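Local coordinates for dTDP-4-amino-4,6-dideoxyglucose formyltransferase (Shewanella sp. FDAARGOS_354, PDB 6V2T), which probably transfers a formyl group from a folate cofactor to the 4-amino group of dTDP-4-amino-4,6-dideoxyglucose, a step linked to lipopolysaccharide O-antigen synthesis, at residues V96-K101 with I115-G120; P119-H124 with L158-V163; P123-W128 with N208-S213; I136-V141 with H232-R237. One frame throughout, in Å; residues are numbered along the deposited sequence.

Contact 1 of 4, residues V96-K101 with I115-G120. With 0FX (dTDP-4-amino-4,6-dideoxyglucose), chain G; FOL (folic acid), chain H.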
# COMPACT_ATOMS: atom_id res chain seq x y z
N VAL B 96 -25.59 -7.03 25.59
CA VAL B 96 -24.68 -6.06 24.93
C VAL B 96 -24.16 -6.67 23.62
O VAL B 96 -23.48 -7.71 23.64
CB VAL B 96 -23.53 -5.59 25.84
CG1 VAL B 96 -22.61 -4.64 25.10
CG2 VAL B 96 -24.05 -4.94 27.12
N SER B 97 -24.51 -6.03 22.51
CA SER B 97 -23.96 -6.33 21.18
C SER B 97 -22.64 -5.58 21.05
O SER B 97 -22.66 -4.34 21.07
CB SER B 97 -24.91 -5.93 20.10
OG SER B 97 -24.18 -5.82 18.90
N ALA B 98 -21.55 -6.30 20.92
CA ALA B 98 -20.20 -5.73 20.73
C ALA B 98 -19.71 -6.17 19.35
O ALA B 98 -19.04 -7.21 19.24
CB ALA B 98 -19.29 -6.17 21.85
N HIS B 99 -20.06 -5.40 18.32
CA HIS B 99 -19.75 -5.75 16.91
C HIS B 99 -20.34 -7.14 16.64
O HIS B 99 -19.61 -8.04 16.27
CB HIS B 99 -18.24 -5.68 16.67
CG HIS B 99 -17.65 -4.31 16.77
ND1 HIS B 99 -16.58 -3.93 16.00
CD2 HIS B 99 -17.97 -3.25 17.54
CE1 HIS B 99 -16.25 -2.68 16.31
NE2 HIS B 99 -17.10 -2.24 17.25
N CYS B 100 -21.64 -7.29 16.89
CA CYS B 100 -22.42 -8.52 16.63
C CYS B 100 -22.82 -8.56 15.16
O CYS B 100 -23.47 -7.59 14.72
CB CYS B 100 -23.67 -8.53 17.49
SG CYS B 100 -24.65 -10.03 17.28
N LYS B 101 -22.46 -9.65 14.45
CA LYS B 101 -22.78 -9.86 13.00
C LYS B 101 -24.28 -10.11 12.78
O LYS B 101 -24.70 -10.06 11.62
CB LYS B 101 -21.97 -11.02 12.42
CG LYS B 101 -20.47 -10.79 12.26
CD LYS B 101 -19.67 -12.06 12.00
CE LYS B 101 -18.21 -11.79 11.69
NZ LYS B 101 -18.05 -11.06 10.41
N ILE B 115 -28.19 -3.33 24.30
CA ILE B 115 -27.30 -2.17 24.05
C ILE B 115 -26.23 -2.57 23.04
O ILE B 115 -25.57 -3.62 23.23
CB ILE B 115 -26.69 -1.66 25.38
CG1 ILE B 115 -27.80 -1.14 26.31
CG2 ILE B 115 -25.63 -0.62 25.10
CD1 ILE B 115 -27.34 -0.63 27.69
N ASN B 116 -26.02 -1.73 22.03
CA ASN B 116 -25.08 -1.96 20.91
C ASN B 116 -23.87 -1.04 21.08
O ASN B 116 -24.03 0.18 21.45
CB ASN B 116 -25.74 -1.79 19.54
CG ASN B 116 -24.82 -2.09 18.36
OD1 ASN B 116 -24.67 -1.27 17.46
ND2 ASN B 116 -24.22 -3.26 18.32
N ILE B 117 -22.70 -1.60 20.83
CA ILE B 117 -21.45 -0.82 20.69
C ILE B 117 -21.14 -0.73 19.19
O ILE B 117 -20.78 -1.74 18.57
CB ILE B 117 -20.33 -1.49 21.51
CG1 ILE B 117 -20.77 -1.73 22.95
CG2 ILE B 117 -19.06 -0.64 21.46
CD1 ILE B 117 -19.85 -2.66 23.70
N HIS B 118 -21.34 0.44 18.60
CA HIS B 118 -21.26 0.66 17.14
C HIS B 118 -20.05 1.52 16.82
O HIS B 118 -19.91 2.63 17.36
CB HIS B 118 -22.57 1.31 16.64
CG HIS B 118 -22.57 1.73 15.21
ND1 HIS B 118 -22.54 0.81 14.17
CD2 HIS B 118 -22.73 2.93 14.64
CE1 HIS B 118 -22.60 1.46 13.02
NE2 HIS B 118 -22.69 2.77 13.29
N PRO B 119 -19.24 1.10 15.83
CA PRO B 119 -18.08 1.87 15.39
C PRO B 119 -18.39 2.95 14.34
O PRO B 119 -17.65 3.09 13.40
CB PRO B 119 -17.17 0.77 14.86
CG PRO B 119 -18.13 -0.23 14.23
CD PRO B 119 -19.30 -0.24 15.20
N GLY B 120 -19.51 3.66 14.53
CA GLY B 120 -19.87 4.89 13.81
C GLY B 120 -20.44 5.92 14.77
O GLY B 120 -20.66 5.58 15.95
O4P 0FX G . -16.03 -3.95 12.83
P2 0FX G . -16.06 -5.48 12.87
O3P 0FX G . -16.02 -6.03 14.26
O1G 0FX G . -17.47 -5.79 12.26
C1G 0FX G . -18.37 -6.61 13.01
C2G 0FX G . -18.94 -7.59 12.01
O2G 0FX G . -17.96 -8.43 11.39
C3G 0FX G . -19.63 -6.76 10.94
O3G 0FX G . -20.27 -7.69 10.05
C4G 0FX G . -20.61 -5.74 11.55
N4A 0FX G . -21.03 -4.80 10.50
C5G 0FX G . -20.06 -4.91 12.69
C6G 0FX G . -21.17 -4.10 13.38
O5G 0FX G . -19.40 -5.79 13.61
OPP 0FX G . -14.84 -6.44 12.19
P 0FX G . -14.89 -6.49 10.62
O1P 0FX G . -16.07 -7.04 9.97
O2P 0FX G . -13.76 -7.39 10.19
O5 0FX G . -14.47 -5.14 9.93
C5 0FX G . -13.45 -4.33 10.47
C4 0FX G . -12.97 -3.41 9.35
O4 0FX G . -12.27 -4.13 8.33
C3 0FX G . -14.10 -2.72 8.56
O3 0FX G . -14.61 -1.58 9.24
C2 0FX G . -13.47 -2.40 7.18
C1 0FX G . -12.44 -3.56 7.08
N11 0FX G . -12.93 -4.58 6.16
C61 0FX G . -13.52 -5.71 6.58
C51 0FX G . -13.95 -6.65 5.65
C5A 0FX G . -14.63 -7.94 6.11
C21 0FX G . -12.74 -4.34 4.85
O21 0FX G . -12.15 -3.19 4.47
N31 0FX G . -13.16 -5.22 3.91
C41 0FX G . -13.76 -6.38 4.29
O41 0FX G . -14.21 -7.23 3.32
N1 FOL H . -29.89 -5.52 15.87
C2 FOL H . -30.88 -4.63 15.96
NA2 FOL H . -32.14 -5.05 15.94
N3 FOL H . -30.63 -3.29 16.11
C4 FOL H . -29.36 -2.85 16.10
O4 FOL H . -29.22 -1.61 16.24
C4A FOL H . -28.31 -3.76 16.01
N5 FOL H . -27.03 -3.39 15.98
C6 FOL H . -25.95 -4.27 15.50
C7 FOL H . -26.29 -5.70 15.98
N8 FOL H . -27.67 -6.06 15.79
C8A FOL H . -28.62 -5.12 15.89
C9 FOL H . -25.58 -4.03 13.99
N10 FOL H . -25.15 -5.25 13.30
C11 FOL H . -26.12 -6.46 9.39
C12 FOL H . -25.35 -7.26 10.24
C13 FOL H . -25.03 -6.83 11.53
C14 FOL H . -25.48 -5.62 12.02
C15 FOL H . -26.26 -4.84 11.18
C16 FOL H . -26.58 -5.25 9.89
C FOL H . -26.49 -6.94 8.01
O FOL H . -26.43 -8.14 7.82
N FOL H . -26.95 -6.14 7.04
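V96, S97 and A98 pair in parallel with I115, N116 and I117, joining strands 94-98 and 113-118 at the centre of the Rossmann-like sheet. Two backbone hydrogen bonds carry the pairing: S97 N to I115 O (2.7 Å) and I117 N to S97 O (2.8 Å).

Apolar packing occupies the V96, A98 and I117 face, where I117 CD1 meets V96 CG1 at 3.7 Å and also touches A98 CB. Helices 33-45 and 171-194 adjoin this face.

The other face is polar. N116 ND2 bonds weakly to S97 OG, 2.6 Å away but bent to 125° at the hydrogen. With CG anti to its backbone N (chi1 -177°), N116 keeps its amide beside the folate, ND2 3.5 Å from folate C6, while OD1 accepts from H146.

Beyond the strand, P119 packs against the H99 ring, its CD 3.6 Å from H99 NE2. H99 ND1 donates at the ring edge, in plane, to phosphate oxygen O3P of the sugar nucleotide (2.8 Å), and NE2 bonds to E182. K101 NZ reaches sugar O2G, and C100 O accepts from folate N10. Held at ND1 by the phosphate and at NE2 by E182, the H99 ring should have its rotation fixed.

Contact 2 of 4, residues P119-H124 with L158-V163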
# COMPACT_ATOMS: atom_id res chain seq x y z
N PRO B 119 -19.24 1.10 15.83
CA PRO B 119 -18.08 1.87 15.39
C PRO B 119 -18.39 2.95 14.34
O PRO B 119 -17.65 3.09 13.40
CB PRO B 119 -17.17 0.77 14.86
CG PRO B 119 -18.13 -0.23 14.23
CD PRO B 119 -19.30 -0.24 15.20
N GLY B 120 -19.51 3.66 14.53
CA GLY B 120 -19.87 4.89 13.81
C GLY B 120 -20.44 5.92 14.77
O GLY B 120 -20.66 5.58 15.95
N LEU B 121 -20.61 7.16 14.31
CA LEU B 121 -21.28 8.24 15.06
C LEU B 121 -22.72 8.36 14.57
O LEU B 121 -22.95 9.11 13.58
CB LEU B 121 -20.50 9.55 14.88
CG LEU B 121 -20.82 10.60 15.95
CD1 LEU B 121 -20.22 10.23 17.28
CD2 LEU B 121 -20.34 11.97 15.52
N ASN B 122 -23.64 7.67 15.22
CA ASN B 122 -25.09 7.72 14.86
C ASN B 122 -25.53 9.17 14.91
O ASN B 122 -25.10 9.90 15.79
CB ASN B 122 -25.90 6.80 15.75
CG ASN B 122 -25.64 5.33 15.43
OD1 ASN B 122 -24.96 5.01 14.46
ND2 ASN B 122 -26.16 4.45 16.27
N PRO B 123 -26.42 9.64 14.00
CA PRO B 123 -27.04 8.80 12.96
C PRO B 123 -26.35 8.76 11.58
O PRO B 123 -26.99 8.37 10.56
CB PRO B 123 -28.40 9.50 12.84
CG PRO B 123 -28.05 10.98 12.99
CD PRO B 123 -26.93 11.02 14.00
N HIS B 124 -25.10 9.22 11.52
CA HIS B 124 -24.31 9.38 10.28
C HIS B 124 -23.67 8.04 9.89
O HIS B 124 -22.93 7.47 10.73
CB HIS B 124 -23.20 10.42 10.50
CG HIS B 124 -23.71 11.68 11.11
ND1 HIS B 124 -24.60 12.49 10.45
CD2 HIS B 124 -23.46 12.25 12.31
CE1 HIS B 124 -24.89 13.53 11.22
NE2 HIS B 124 -24.18 13.41 12.37
N LEU B 158 -26.82 6.51 24.18
CA LEU B 158 -26.43 6.57 25.61
C LEU B 158 -25.13 7.37 25.77
O LEU B 158 -25.07 8.32 26.61
CB LEU B 158 -26.31 5.12 26.11
CG LEU B 158 -27.56 4.26 25.91
CD1 LEU B 158 -27.47 2.93 26.64
CD2 LEU B 158 -28.80 5.02 26.39
N PHE B 159 -24.09 6.99 25.04
CA PHE B 159 -22.78 7.68 25.04
C PHE B 159 -22.27 7.68 23.61
O PHE B 159 -22.51 6.67 22.92
CB PHE B 159 -21.78 6.94 25.92
CG PHE B 159 -22.25 6.81 27.34
CD1 PHE B 159 -22.11 7.86 28.24
CD2 PHE B 159 -22.85 5.65 27.77
CE1 PHE B 159 -22.55 7.73 29.55
CE2 PHE B 159 -23.32 5.54 29.08
CZ PHE B 159 -23.14 6.57 29.97
N GLN B 160 -21.60 8.74 23.17
CA GLN B 160 -20.90 8.68 21.86
C GLN B 160 -19.74 9.68 21.86
O GLN B 160 -19.81 10.70 22.59
CB GLN B 160 -21.89 8.87 20.71
CG GLN B 160 -22.36 10.29 20.49
CD GLN B 160 -23.28 10.43 19.28
OE1 GLN B 160 -23.83 11.50 19.07
NE2 GLN B 160 -23.45 9.39 18.47
N LYS B 161 -18.74 9.39 21.03
CA LYS B 161 -17.58 10.28 20.84
C LYS B 161 -17.12 10.24 19.39
O LYS B 161 -16.92 9.15 18.85
CB LYS B 161 -16.47 9.90 21.82
CG LYS B 161 -15.30 10.90 21.81
CD LYS B 161 -14.36 10.82 23.01
CE LYS B 161 -14.60 9.64 23.94
NZ LYS B 161 -13.55 9.49 24.97
N GLU B 162 -17.01 11.41 18.79
CA GLU B 162 -16.52 11.62 17.42
C GLU B 162 -15.01 11.41 17.45
O GLU B 162 -14.38 11.68 18.48
CB GLU B 162 -16.89 13.01 16.94
CG GLU B 162 -16.31 13.34 15.58
CD GLU B 162 -16.91 14.54 14.88
OE1 GLU B 162 -17.65 15.28 15.54
OE2 GLU B 162 -16.69 14.69 13.66
N VAL B 163 -14.47 10.88 16.36
CA VAL B 163 -13.01 10.83 16.14
C VAL B 163 -12.76 11.60 14.86
O VAL B 163 -13.61 11.63 13.95
CB VAL B 163 -12.44 9.40 16.13
CG1 VAL B 163 -12.97 8.56 17.28
CG2 VAL B 163 -12.68 8.71 14.81
O HOH W 1 -25.16 12.26 16.78
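The loop after strand 113-118 lies against strand 157-163, the outermost strand at one end of the formyltransferase sheet, with L121 and N122 meeting Q160 and E162. L121 supplies the apolar part. Its CD1 methyl rests on the side chain of Q160, 3.5 Å from NE2, and also lies 3.7 Å from the backbone atom K161 C, while CD2 turns to E162 CB at 3.9 Å. The leucine and glutamine chains cross at about a right angle; P140 also touches L121.

The polar link is Q160 NE2 to N122 O (3.2 Å), nearly straight at 171°. It arrives in the carbonyl plane on a lone pair, and the oxygen lies in the plane of the glutamine amide. Q160 CG sits between its backbone N and carbonyl carbon (chi1 76°), and the chain then runs out extended to the loop. A water donates to both N122 O (2.6 Å) and Q160 OE1 (2.8 Å), closing a ring.

Q160 NE2 is also hydrogen-bonded to T144 OG1, which bonds to N122 N and G120 O as well. N122 O, the carbonyl oxygen of the cis peptide bond to P123, accepts from an amide and a water together. On the glutamine, NE2 directly and OE1 through the water are tied to the loop, which should fix the rotation of the amide.

Contact 3 of 4, residues P123-W128 with N208-S213. With 0FX (dTDP-4-amino-4,6-dideoxyglucose), chain G; FOL (folic acid), chain H.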
# COMPACT_ATOMS: atom_id res chain seq x y z
N PRO B 123 -26.42 9.64 14.00
CA PRO B 123 -27.04 8.80 12.96
C PRO B 123 -26.35 8.76 11.58
O PRO B 123 -26.99 8.37 10.56
CB PRO B 123 -28.40 9.50 12.84
CG PRO B 123 -28.05 10.98 12.99
CD PRO B 123 -26.93 11.02 14.00
N HIS B 124 -25.10 9.22 11.52
CA HIS B 124 -24.31 9.38 10.28
C HIS B 124 -23.67 8.04 9.89
O HIS B 124 -22.93 7.47 10.73
CB HIS B 124 -23.20 10.42 10.50
CG HIS B 124 -23.71 11.68 11.11
ND1 HIS B 124 -24.60 12.49 10.45
CD2 HIS B 124 -23.46 12.25 12.31
CE1 HIS B 124 -24.89 13.53 11.22
NE2 HIS B 124 -24.18 13.41 12.37
N ASN B 125 -23.94 7.56 8.68
CA ASN B 125 -23.29 6.34 8.13
C ASN B 125 -23.52 5.20 9.14
O ASN B 125 -22.55 4.53 9.53
CB ASN B 125 -21.81 6.56 7.80
CG ASN B 125 -21.59 7.57 6.68
OD1 ASN B 125 -22.41 7.65 5.78
ND2 ASN B 125 -20.48 8.30 6.73
N ARG B 126 -24.77 5.05 9.55
CA ARG B 126 -25.29 3.84 10.22
C ARG B 126 -24.97 2.65 9.30
O ARG B 126 -24.87 2.84 8.08
CB ARG B 126 -26.79 3.95 10.52
CG ARG B 126 -27.17 5.05 11.52
CD ARG B 126 -28.63 5.48 11.41
NE ARG B 126 -29.45 4.29 11.37
CZ ARG B 126 -30.52 4.10 10.59
NH1 ARG B 126 -30.99 5.08 9.85
NH2 ARG B 126 -31.09 2.91 10.56
N GLY B 127 -24.83 1.46 9.89
CA GLY B 127 -24.65 0.20 9.14
C GLY B 127 -23.20 -0.10 8.83
O GLY B 127 -22.41 -0.04 9.75
N TRP B 128 -22.86 -0.45 7.59
CA TRP B 128 -21.57 -1.11 7.28
C TRP B 128 -20.39 -0.15 7.21
O TRP B 128 -20.46 0.89 6.54
CB TRP B 128 -21.68 -1.93 6.01
CG TRP B 128 -22.44 -3.17 6.33
CD1 TRP B 128 -23.79 -3.32 6.44
CD2 TRP B 128 -21.85 -4.41 6.73
NE1 TRP B 128 -24.09 -4.61 6.81
CE2 TRP B 128 -22.92 -5.30 6.99
CE3 TRP B 128 -20.53 -4.88 6.79
CZ2 TRP B 128 -22.69 -6.63 7.35
CZ3 TRP B 128 -20.32 -6.19 7.14
CH2 TRP B 128 -21.38 -7.05 7.42
N ASN B 208 -28.51 8.33 7.89
CA ASN B 208 -28.38 7.53 6.64
C ASN B 208 -27.77 6.18 7.00
O ASN B 208 -26.88 6.12 7.87
CB ASN B 208 -27.56 8.28 5.58
CG ASN B 208 -26.10 8.37 5.97
OD1 ASN B 208 -25.76 9.01 6.95
ND2 ASN B 208 -25.25 7.70 5.21
N TYR B 209 -28.27 5.14 6.35
CA TYR B 209 -27.82 3.74 6.53
C TYR B 209 -27.14 3.27 5.23
O TYR B 209 -27.69 3.45 4.12
CB TYR B 209 -29.01 2.88 6.95
CG TYR B 209 -28.66 1.42 7.08
CD1 TYR B 209 -28.75 0.56 6.01
CD2 TYR B 209 -28.21 0.89 8.28
CE1 TYR B 209 -28.39 -0.78 6.10
CE2 TYR B 209 -27.85 -0.44 8.39
CZ TYR B 209 -27.93 -1.29 7.30
OH TYR B 209 -27.57 -2.60 7.43
N ASN B 210 -25.96 2.66 5.37
CA ASN B 210 -25.22 2.00 4.27
C ASN B 210 -25.30 0.50 4.50
O ASN B 210 -24.99 0.08 5.60
CB ASN B 210 -23.76 2.44 4.25
CG ASN B 210 -23.65 3.92 4.00
OD1 ASN B 210 -24.20 4.41 3.02
ND2 ASN B 210 -23.05 4.64 4.93
N GLY B 211 -25.72 -0.26 3.51
CA GLY B 211 -25.76 -1.72 3.61
C GLY B 211 -24.51 -2.35 3.04
O GLY B 211 -23.72 -1.65 2.36
N ILE B 212 -24.39 -3.66 3.18
CA ILE B 212 -23.22 -4.41 2.64
C ILE B 212 -23.16 -4.20 1.12
O ILE B 212 -22.07 -4.06 0.60
CB ILE B 212 -23.26 -5.89 3.02
CG1 ILE B 212 -22.02 -6.62 2.50
CG2 ILE B 212 -24.53 -6.56 2.52
CD1 ILE B 212 -21.76 -7.95 3.18
N SER B 213 -24.30 -4.16 0.44
CA SER B 213 -24.33 -4.02 -1.04
C SER B 213 -23.88 -2.61 -1.46
O SER B 213 -23.32 -2.45 -2.56
CB SER B 213 -25.69 -4.41 -1.57
OG SER B 213 -26.67 -3.48 -1.18
O4P 0FX G . -16.03 -3.95 12.83
P2 0FX G . -16.06 -5.48 12.87
O3P 0FX G . -16.02 -6.03 14.26
O1G 0FX G . -17.47 -5.79 12.26
C1G 0FX G . -18.37 -6.61 13.01
C2G 0FX G . -18.94 -7.59 12.01
O2G 0FX G . -17.96 -8.43 11.39
C3G 0FX G . -19.63 -6.76 10.94
O3G 0FX G . -20.27 -7.69 10.05
C4G 0FX G . -20.61 -5.74 11.55
N4A 0FX G . -21.03 -4.80 10.50
C5G 0FX G . -20.06 -4.91 12.69
C6G 0FX G . -21.17 -4.10 13.38
O5G 0FX G . -19.40 -5.79 13.61
OPP 0FX G . -14.84 -6.44 12.19
P 0FX G . -14.89 -6.49 10.62
O1P 0FX G . -16.07 -7.04 9.97
O2P 0FX G . -13.76 -7.39 10.19
O5 0FX G . -14.47 -5.14 9.93
C5 0FX G . -13.45 -4.33 10.47
C4 0FX G . -12.97 -3.41 9.35
O4 0FX G . -12.27 -4.13 8.33
C3 0FX G . -14.10 -2.72 8.56
O3 0FX G . -14.61 -1.58 9.24
C2 0FX G . -13.47 -2.40 7.18
C1 0FX G . -12.44 -3.56 7.08
N11 0FX G . -12.93 -4.58 6.16
C61 0FX G . -13.52 -5.71 6.58
C51 0FX G . -13.95 -6.65 5.65
C5A 0FX G . -14.63 -7.94 6.11
C21 0FX G . -12.74 -4.34 4.85
O21 0FX G . -12.15 -3.19 4.47
N31 0FX G . -13.16 -5.22 3.91
C41 0FX G . -13.76 -6.38 4.29
O41 0FX G . -14.21 -7.23 3.32
N1 FOL H . -29.89 -5.52 15.87
C2 FOL H . -30.88 -4.63 15.96
NA2 FOL H . -32.14 -5.05 15.94
N3 FOL H . -30.63 -3.29 16.11
C4 FOL H . -29.36 -2.85 16.10
O4 FOL H . -29.22 -1.61 16.24
C4A FOL H . -28.31 -3.76 16.01
N5 FOL H . -27.03 -3.39 15.98
C6 FOL H . -25.95 -4.27 15.50
C7 FOL H . -26.29 -5.70 15.98
N8 FOL H . -27.67 -6.06 15.79
C8A FOL H . -28.62 -5.12 15.89
C9 FOL H . -25.58 -4.03 13.99
N10 FOL H . -25.15 -5.25 13.30
C11 FOL H . -26.12 -6.46 9.39
C12 FOL H . -25.35 -7.26 10.24
C13 FOL H . -25.03 -6.83 11.53
C14 FOL H . -25.48 -5.62 12.02
C15 FOL H . -26.26 -4.84 11.18
C16 FOL H . -26.58 -5.25 9.89
C FOL H . -26.49 -6.94 8.01
O FOL H . -26.43 -8.14 7.82
N FOL H . -26.95 -6.14 7.04
O HOH W 2 -21.80 3.16 6.91
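R126 and G127 pair in parallel with Y209 and N210, a two-stranded parallel sheet beside the folate, held by hydrogen bonds from R126 N to N208 O (2.9 Å), from N210 N to R126 O and from W128 N to N210 O. One step earlier, N208 N donates to P123 O.

Three asparagines join the two segments beside this small sheet. N208 OD1 accepts from the backbone N of N125, with the donor above the carbonyl plane, while N208 ND2 gives an almost straight 2.9 Å bond to N125 OD1; the two amide planes stand 78° apart. N210 ND2 reaches the same OD1 at 3.2 Å from the opposite face, and N137 ND2 is a further donor to it. N210 ND2 also gives a hydrogen to a water that lies within hydrogen-bonding distance of W128 O.

Y209 brings CE2 to 3.3 Å from G127 CA, and its CB lies over one face of the R126 guanidinium, whose NH2 bonds to I152 O.

W128 extends the contact into the substrate site. I212 CB covers one face of its five-membered ring, a CH-pi contact only 9° off the ring normal. The opposite face carries the sugar amine N4A, the presumed formyl acceptor, 3.6 Å above the plane, with sugar hydroxyl O3G packed tightly on the same side. At the ring edge W128 NE1 is 3.3 Å from folate N.

Contact 4 of 4, residues I136-V141 with H232-R237. With EDO (1,2-ethanediol), chain I.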
# COMPACT_ATOMS: atom_id res chain seq x y z
N ILE B 136 -15.18 9.30 2.36
CA ILE B 136 -15.74 9.76 1.08
C ILE B 136 -16.74 10.89 1.29
O ILE B 136 -16.60 11.90 0.58
CB ILE B 136 -16.37 8.59 0.33
CG1 ILE B 136 -15.33 7.53 -0.03
CG2 ILE B 136 -17.09 9.10 -0.90
CD1 ILE B 136 -15.95 6.21 -0.39
N ASN B 137 -17.74 10.73 2.18
CA ASN B 137 -18.89 11.69 2.21
C ASN B 137 -18.70 12.75 3.30
O ASN B 137 -19.60 13.55 3.46
CB ASN B 137 -20.24 10.99 2.29
CG ASN B 137 -20.49 10.22 3.57
OD1 ASN B 137 -19.96 10.52 4.66
ND2 ASN B 137 -21.36 9.24 3.45
N LYS B 138 -17.62 12.70 4.08
CA LYS B 138 -17.19 13.74 5.04
C LYS B 138 -18.16 13.88 6.21
O LYS B 138 -17.90 14.75 7.06
CB LYS B 138 -17.03 15.08 4.31
CG LYS B 138 -16.19 15.02 3.04
CD LYS B 138 -14.82 14.35 3.22
CE LYS B 138 -14.07 14.11 1.91
NZ LYS B 138 -12.75 13.51 2.16
N LYS B 139 -19.17 13.00 6.32
CA LYS B 139 -19.97 12.88 7.55
C LYS B 139 -19.07 12.47 8.73
O LYS B 139 -18.04 11.81 8.56
CB LYS B 139 -21.13 11.92 7.31
CG LYS B 139 -22.19 12.41 6.33
CD LYS B 139 -23.27 11.40 6.13
CE LYS B 139 -24.23 11.68 5.01
NZ LYS B 139 -24.92 12.97 5.21
N PRO B 140 -19.43 12.85 9.97
CA PRO B 140 -18.66 12.44 11.14
C PRO B 140 -18.59 10.92 11.35
O PRO B 140 -19.48 10.20 10.97
CB PRO B 140 -19.41 13.04 12.34
CG PRO B 140 -20.35 14.08 11.76
CD PRO B 140 -20.59 13.69 10.32
N VAL B 141 -17.59 10.49 12.09
CA VAL B 141 -17.46 9.07 12.52
C VAL B 141 -16.94 9.08 13.95
O VAL B 141 -16.48 10.15 14.43
CB VAL B 141 -16.52 8.30 11.57
CG1 VAL B 141 -15.06 8.58 11.86
CG2 VAL B 141 -16.79 6.79 11.56
N HIS B 232 -10.50 10.88 -6.32
CA HIS B 232 -10.07 9.51 -6.67
C HIS B 232 -9.22 8.97 -5.53
O HIS B 232 -9.42 7.81 -5.15
CB HIS B 232 -9.38 9.52 -8.03
CG HIS B 232 -10.33 9.71 -9.16
ND1 HIS B 232 -9.96 10.30 -10.36
CD2 HIS B 232 -11.64 9.37 -9.28
CE1 HIS B 232 -11.00 10.32 -11.18
NE2 HIS B 232 -12.05 9.74 -10.54
N ILE B 233 -8.32 9.79 -5.00
CA ILE B 233 -7.46 9.38 -3.86
C ILE B 233 -8.35 9.08 -2.64
O ILE B 233 -8.12 8.05 -1.96
CB ILE B 233 -6.34 10.40 -3.58
CG1 ILE B 233 -5.26 10.33 -4.66
CG2 ILE B 233 -5.75 10.20 -2.19
CD1 ILE B 233 -4.17 11.35 -4.54
N ASP B 234 -9.36 9.92 -2.41
CA ASP B 234 -10.29 9.77 -1.26
C ASP B 234 -11.04 8.44 -1.38
O ASP B 234 -11.11 7.71 -0.37
CB ASP B 234 -11.24 10.97 -1.18
CG ASP B 234 -10.60 12.19 -0.54
OD1 ASP B 234 -9.42 12.09 -0.13
OD2 ASP B 234 -11.31 13.20 -0.38
N LEU B 235 -11.51 8.09 -2.56
CA LEU B 235 -12.20 6.79 -2.80
C LEU B 235 -11.25 5.63 -2.51
O LEU B 235 -11.68 4.66 -1.79
CB LEU B 235 -12.67 6.74 -4.25
CG LEU B 235 -13.21 5.40 -4.75
CD1 LEU B 235 -14.40 4.99 -3.91
CD2 LEU B 235 -13.60 5.49 -6.23
N LEU B 236 -10.04 5.66 -3.08
CA LEU B 236 -9.08 4.51 -2.95
C LEU B 236 -8.58 4.42 -1.49
O LEU B 236 -8.48 3.30 -0.99
CB LEU B 236 -7.93 4.67 -3.95
CG LEU B 236 -8.33 4.63 -5.42
CD1 LEU B 236 -7.12 4.87 -6.30
CD2 LEU B 236 -9.03 3.32 -5.78
N ARG B 237 -8.32 5.54 -0.81
CA ARG B 237 -7.91 5.48 0.62
C ARG B 237 -9.06 4.96 1.50
O ARG B 237 -8.77 4.14 2.42
CB ARG B 237 -7.26 6.78 1.10
CG ARG B 237 -8.22 7.90 1.49
CD ARG B 237 -7.39 9.16 1.71
NE ARG B 237 -8.22 10.35 1.80
CZ ARG B 237 -8.77 10.84 2.90
NH1 ARG B 237 -8.62 10.27 4.09
NH2 ARG B 237 -9.50 11.94 2.79
C1 EDO I . -10.55 14.14 5.51
O1 EDO I . -11.11 13.02 4.84
C2 EDO I . -11.37 15.32 5.20
O2 EDO I . -11.59 15.43 3.79
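The D234 carboxylate is met over one face by two basic side chains, K138 at OD2 and R237 at OD1. K138 NZ stands 2.9 Å from D234 OD2, well above the carboxylate plane, in a salt bridge across the contact. R237 grips D234 side-on: NE and NH2 both reach OD1, each at 2.9 Å, and that oxygen lies in the guanidinium plane. At the same guanidinium's edge NH2 also donates to O1 of a 1,2-ethanediol, probably from the crystallisation liquor, 2.8 Å away. K138 NZ binds the diol too, 2.8 Å from O2.

K138 follows helix 130-137 with positive phi, and its chain bends at chi2 (-51°) before running straight to the carboxylate. NZ also bonds to I135 O near the helix end, while R237 NH1 donates to D169 O. The apolar share is slight: I136 CD1 touches L235 CD1 at 4.0 Å, the chains side by side.

The contact thus ties the end of helix 130-137 to helix 229-238, where H232 meets H232 of the second subunit, and joins the formyltransferase region to the C-terminal dimerization region. K138 NZ and R237 NH2 come within 3.7 Å of each other around their shared anion; two such cations would be expected to favour the ionised form of D234.

Overall arrangement
Contacts 1 and 3 frame the site, both touching the sugar nucleotide and the folate with centres 14 Å apart; H118 CE1 of contact 1 packs 3.6 Å from G127 O of contact 3. Contact 2, 11 Å from contact 1 between centres, shares P119 and G120 with it and P123 and H124 with contact 3, so one continuous run from strand 113-118 to W128 threads all three. Contact 4 lies farthest out, 23 Å from contact 1 between centres. V163 N of contact 2 lies 2.9 Å from V141 O of contact 4, a probable hydrogen bond, and H124 CD2 of contact 3 packs 3.6 Å from P140 CG of contact 4, linking the pocket side to the dimerization region.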